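Local coordinates for protein carboxypeptidase A (Helicoverpa armigera, PDB 1JQG) that probably removes C-terminal residues from peptide chains as a zinc-dependent metallocarboxypeptidase of the M14 family, made as a proenzyme, at residues T164-A169 with N210-I215. Residues are numbered along the deposited sequence; the frame is centred on the assembly and turned at random.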
ATOM      1  N   THR A 164     -20.989 -18.860  -4.827  1.00 27.79           N
ATOM      2  CA  THR A 164     -21.009 -19.888  -5.870  1.00 25.26           C
ATOM      3  C   THR A 164     -19.676 -20.608  -6.005  1.00 23.33           C
ATOM      4  O   THR A 164     -19.353 -21.271  -6.992  1.00 20.35           O
ATOM      5  CB  THR A 164     -21.357 -19.270  -7.239  1.00 25.90           C
ATOM      6  OG1 THR A 164     -20.478 -18.136  -7.401  1.00 26.26           O
ATOM      7  CG2 THR A 164     -22.825 -18.888  -7.245  1.00 19.46           C
ATOM      8  N   ASN A 165     -18.821 -20.481  -5.005  1.00 25.59           N
ATOM      9  CA  ASN A 165     -17.507 -21.089  -4.988  1.00 29.01           C
ATOM     10  C   ASN A 165     -16.695 -20.891  -6.256  1.00 31.24           C
ATOM     11  O   ASN A 165     -16.062 -21.813  -6.809  1.00 32.24           O
ATOM     12  CB  ASN A 165     -17.700 -22.579  -4.678  1.00 35.28           C
ATOM     13  CG  ASN A 165     -16.389 -23.293  -4.385  1.00 43.93           C
ATOM     14  OD1 ASN A 165     -15.562 -22.816  -3.593  1.00 46.02           O
ATOM     15  ND2 ASN A 165     -16.194 -24.428  -5.063  1.00 44.44           N
ATOM     16  N   PHE A 166     -16.682 -19.668  -6.799  1.00 27.99           N
ATOM     17  CA  PHE A 166     -15.983 -19.351  -8.031  1.00 28.54           C
ATOM     18  C   PHE A 166     -16.337 -20.229  -9.224  1.00 30.87           C
ATOM     19  O   PHE A 166     -15.519 -20.340 -10.156  1.00 29.52           O
ATOM     20  CB  PHE A 166     -14.464 -19.376  -7.756  1.00 20.97           C
ATOM     21  CG  PHE A 166     -13.931 -18.078  -7.206  1.00 24.17           C
ATOM     22  CD1 PHE A 166     -14.384 -17.597  -5.981  1.00 24.98           C
ATOM     23  CD2 PHE A 166     -12.993 -17.323  -7.877  1.00 21.74           C
ATOM     24  CE1 PHE A 166     -13.911 -16.405  -5.461  1.00 22.92           C
ATOM     25  CE2 PHE A 166     -12.525 -16.129  -7.358  1.00 20.04           C
ATOM     26  CZ  PHE A 166     -12.971 -15.660  -6.141  1.00 16.28           C
ATOM     27  N   GLN A 167     -17.532 -20.818  -9.227  1.00 34.32           N
ATOM     28  CA  GLN A 167     -17.996 -21.747 -10.224  1.00 36.51           C
ATOM     29  C   GLN A 167     -18.756 -21.062 -11.347  1.00 35.87           C
ATOM     30  O   GLN A 167     -18.656 -21.476 -12.488  1.00 39.32           O
ATOM     31  CB  GLN A 167     -18.897 -22.798  -9.562  1.00 41.62           C
ATOM     32  CG  GLN A 167     -18.214 -23.642  -8.506  1.00 46.91           C
ATOM     33  CD  GLN A 167     -17.066 -24.491  -9.018  1.00 53.19           C
ATOM     34  OE1 GLN A 167     -16.016 -23.938  -9.348  1.00 52.91           O
ATOM     35  NE2 GLN A 167     -17.370 -25.793  -9.031  1.00 55.85           N
ATOM     36  N   ASP A 168     -19.529 -20.043 -11.026  1.00 36.49           N
ATOM     37  CA  ASP A 168     -20.322 -19.312 -12.000  1.00 33.52           C
ATOM     38  C   ASP A 168     -19.422 -18.239 -12.613  1.00 33.93           C
ATOM     39  O   ASP A 168     -19.242 -17.167 -12.020  1.00 33.19           O
ATOM     40  CB  ASP A 168     -21.565 -18.717 -11.360  1.00 38.59           C
ATOM     41  CG  ASP A 168     -22.507 -18.045 -12.328  1.00 41.38           C
ATOM     42  OD1 ASP A 168     -23.201 -17.079 -11.926  1.00 47.41           O
ATOM     43  OD2 ASP A 168     -22.562 -18.466 -13.496  1.00 52.89           O
ATOM     44  N   ALA A 169     -18.936 -18.494 -13.829  1.00 29.62           N
ATOM     45  CA  ALA A 169     -18.043 -17.606 -14.524  1.00 29.31           C
ATOM     46  C   ALA A 169     -18.687 -16.334 -15.040  1.00 31.33           C
ATOM     47  O   ALA A 169     -18.020 -15.371 -15.404  1.00 32.52           O
ATOM     48  CB  ALA A 169     -17.365 -18.375 -15.655  1.00 24.54           C
ATOM     49  N   ASN A 210     -23.532 -11.182  -6.226  1.00 25.93           N
ATOM     50  CA  ASN A 210     -23.203 -10.910  -7.630  1.00 28.62           C
ATOM     51  C   ASN A 210     -21.720 -10.766  -7.944  1.00 28.44           C
ATOM     52  O   ASN A 210     -21.333 -10.450  -9.055  1.00 28.69           O
ATOM     53  CB  ASN A 210     -23.991  -9.687  -8.091  1.00 30.31           C
ATOM     54  CG  ASN A 210     -25.494  -9.943  -8.055  1.00 41.40           C
ATOM     55  OD1 ASN A 210     -25.967 -10.977  -8.559  1.00 49.28           O
ATOM     56  ND2 ASN A 210     -26.209  -8.981  -7.468  1.00 35.95           N
ATOM     57  N   ILE A 211     -20.843 -10.758  -6.953  1.00 29.22           N
ATOM     58  CA  ILE A 211     -19.428 -10.547  -7.102  1.00 27.91           C
ATOM     59  C   ILE A 211     -18.576 -11.596  -6.378  1.00 23.66           C
ATOM     60  O   ILE A 211     -18.849 -11.931  -5.220  1.00 25.01           O
ATOM     61  CB  ILE A 211     -19.024  -9.126  -6.634  1.00 30.59           C
ATOM     62  CG1 ILE A 211     -19.834  -8.037  -7.370  1.00 26.64           C
ATOM     63  CG2 ILE A 211     -17.536  -8.876  -6.905  1.00 19.55           C
ATOM     64  CD1 ILE A 211     -19.676  -6.624  -6.857  1.00 23.36           C
ATOM     65  N   ASP A 212     -17.557 -12.083  -7.059  1.00 19.33           N
ATOM     66  CA  ASP A 212     -16.534 -12.948  -6.455  1.00 20.87           C
ATOM     67  C   ASP A 212     -15.292 -12.172  -6.003  1.00 18.72           C
ATOM     68  O   ASP A 212     -14.881 -11.247  -6.712  1.00 20.48           O
ATOM     69  CB  ASP A 212     -16.083 -13.979  -7.483  1.00 19.91           C
ATOM     70  CG  ASP A 212     -17.029 -15.131  -7.635  1.00 20.17           C
ATOM     71  OD1 ASP A 212     -18.003 -15.238  -6.882  1.00 18.52           O
ATOM     72  OD2 ASP A 212     -16.842 -15.983  -8.544  1.00 28.70           O
ATOM     73  N   TRP A 213     -14.837 -12.381  -4.780  1.00 17.86           N
ATOM     74  CA  TRP A 213     -13.763 -11.556  -4.221  1.00 17.97           C
ATOM     75  C   TRP A 213     -12.509 -12.366  -3.879  1.00 22.52           C
ATOM     76  O   TRP A 213     -12.506 -13.540  -3.500  1.00 23.95           O
ATOM     77  CB  TRP A 213     -14.208 -10.794  -2.984  1.00 13.86           C
ATOM     78  CG  TRP A 213     -15.471 -10.020  -3.125  1.00 16.90           C
ATOM     79  CD1 TRP A 213     -16.754 -10.507  -3.222  1.00 19.42           C
ATOM     80  CD2 TRP A 213     -15.601  -8.598  -3.139  1.00 19.87           C
ATOM     81  NE1 TRP A 213     -17.659  -9.478  -3.312  1.00 18.07           N
ATOM     82  CE2 TRP A 213     -16.974  -8.297  -3.256  1.00 27.08           C
ATOM     83  CE3 TRP A 213     -14.699  -7.537  -3.040  1.00 18.72           C
ATOM     84  CZ2 TRP A 213     -17.454  -6.978  -3.301  1.00 27.21           C
ATOM     85  CZ3 TRP A 213     -15.155  -6.256  -3.094  1.00 13.45           C
ATOM     86  CH2 TRP A 213     -16.523  -5.972  -3.233  1.00 17.27           C
ATOM     87  N   ILE A 214     -11.357 -11.702  -4.074  1.00 20.60           N
ATOM     88  CA  ILE A 214     -10.058 -12.228  -3.748  1.00 15.94           C
ATOM     89  C   ILE A 214      -9.443 -11.168  -2.853  1.00 16.77           C
ATOM     90  O   ILE A 214      -9.247 -10.019  -3.263  1.00 17.92           O
ATOM     91  CB  ILE A 214      -9.191 -12.484  -4.986  1.00 21.95           C
ATOM     92  CG1 ILE A 214      -9.731 -13.673  -5.803  1.00 29.01           C
ATOM     93  CG2 ILE A 214      -7.728 -12.768  -4.591  1.00 17.35           C
ATOM     94  CD1 ILE A 214      -9.026 -13.955  -7.114  1.00 21.14           C
ATOM     95  N   ILE A 215      -9.075 -11.542  -1.621  1.00 15.99           N
ATOM     96  CA  ILE A 215      -8.463 -10.606  -0.693  1.00 14.62           C
ATOM     97  C   ILE A 215      -7.171 -11.154  -0.140  1.00 15.19           C
ATOM     98  O   ILE A 215      -7.179 -12.208   0.498  1.00 13.68           O
ATOM     99  CB  ILE A 215      -9.440 -10.250   0.443  1.00 21.71           C
ATOM    100  CG1 ILE A 215     -10.748  -9.671  -0.140  1.00 17.52           C
ATOM    101  CG2 ILE A 215      -8.796  -9.248   1.407  1.00 16.90           C
ATOM    102  CD1 ILE A 215     -11.762  -9.202   0.876  1.00 21.64           C
TER
HETATM  103  O   HOH W   1     -18.795 -17.680  -9.196  1.00 18.13           O
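Phe166 lays one face of its ring over the side chain of Asp212, the first residue of strand 212-216. The two side chains run past each other in opposite directions, with ring and carboxylate planes only 14° apart. Asp212 CG stands anti to the carbonyl carbon (chi1 -79°), which lays the carboxylate alongside the ring. Asp212 CB makes a CH-pi contact, 4.0 Å from the ring centroid, while OD2 lies 3.5 Å from Phe166 CA. The ring tip reaches farther along the strand: CZ meets Ile214 CG1 at 3.8 Å, and Trp213 O sits at the ring edge, 3.4 Å from CZ, where aromatic C-H groups carry slight positive charge. Phenylalanine thus offers a face to the methylene and an edge to the carbonyl.

Phe166 projects from a type I' turn closed by Gln167 N to Thr164 O (2.9 Å). No direct hydrogen bond joins turn and strand; one water does, donating to Asp168 O and to Asp212 OD2 (2.7 Å), with the Thr164 hydroxyl also reaching it at a doubtfully short distance. Aspartate suits its place by its two oxygens: OD1 bonds Ser162 OG, and OD2 takes the water and a salt bridge from Arg298. The loop between strands 155-161 and 173-178 lies against strand 212-216, away from the zinc, and these partners would probably keep buried Asp212 ionised.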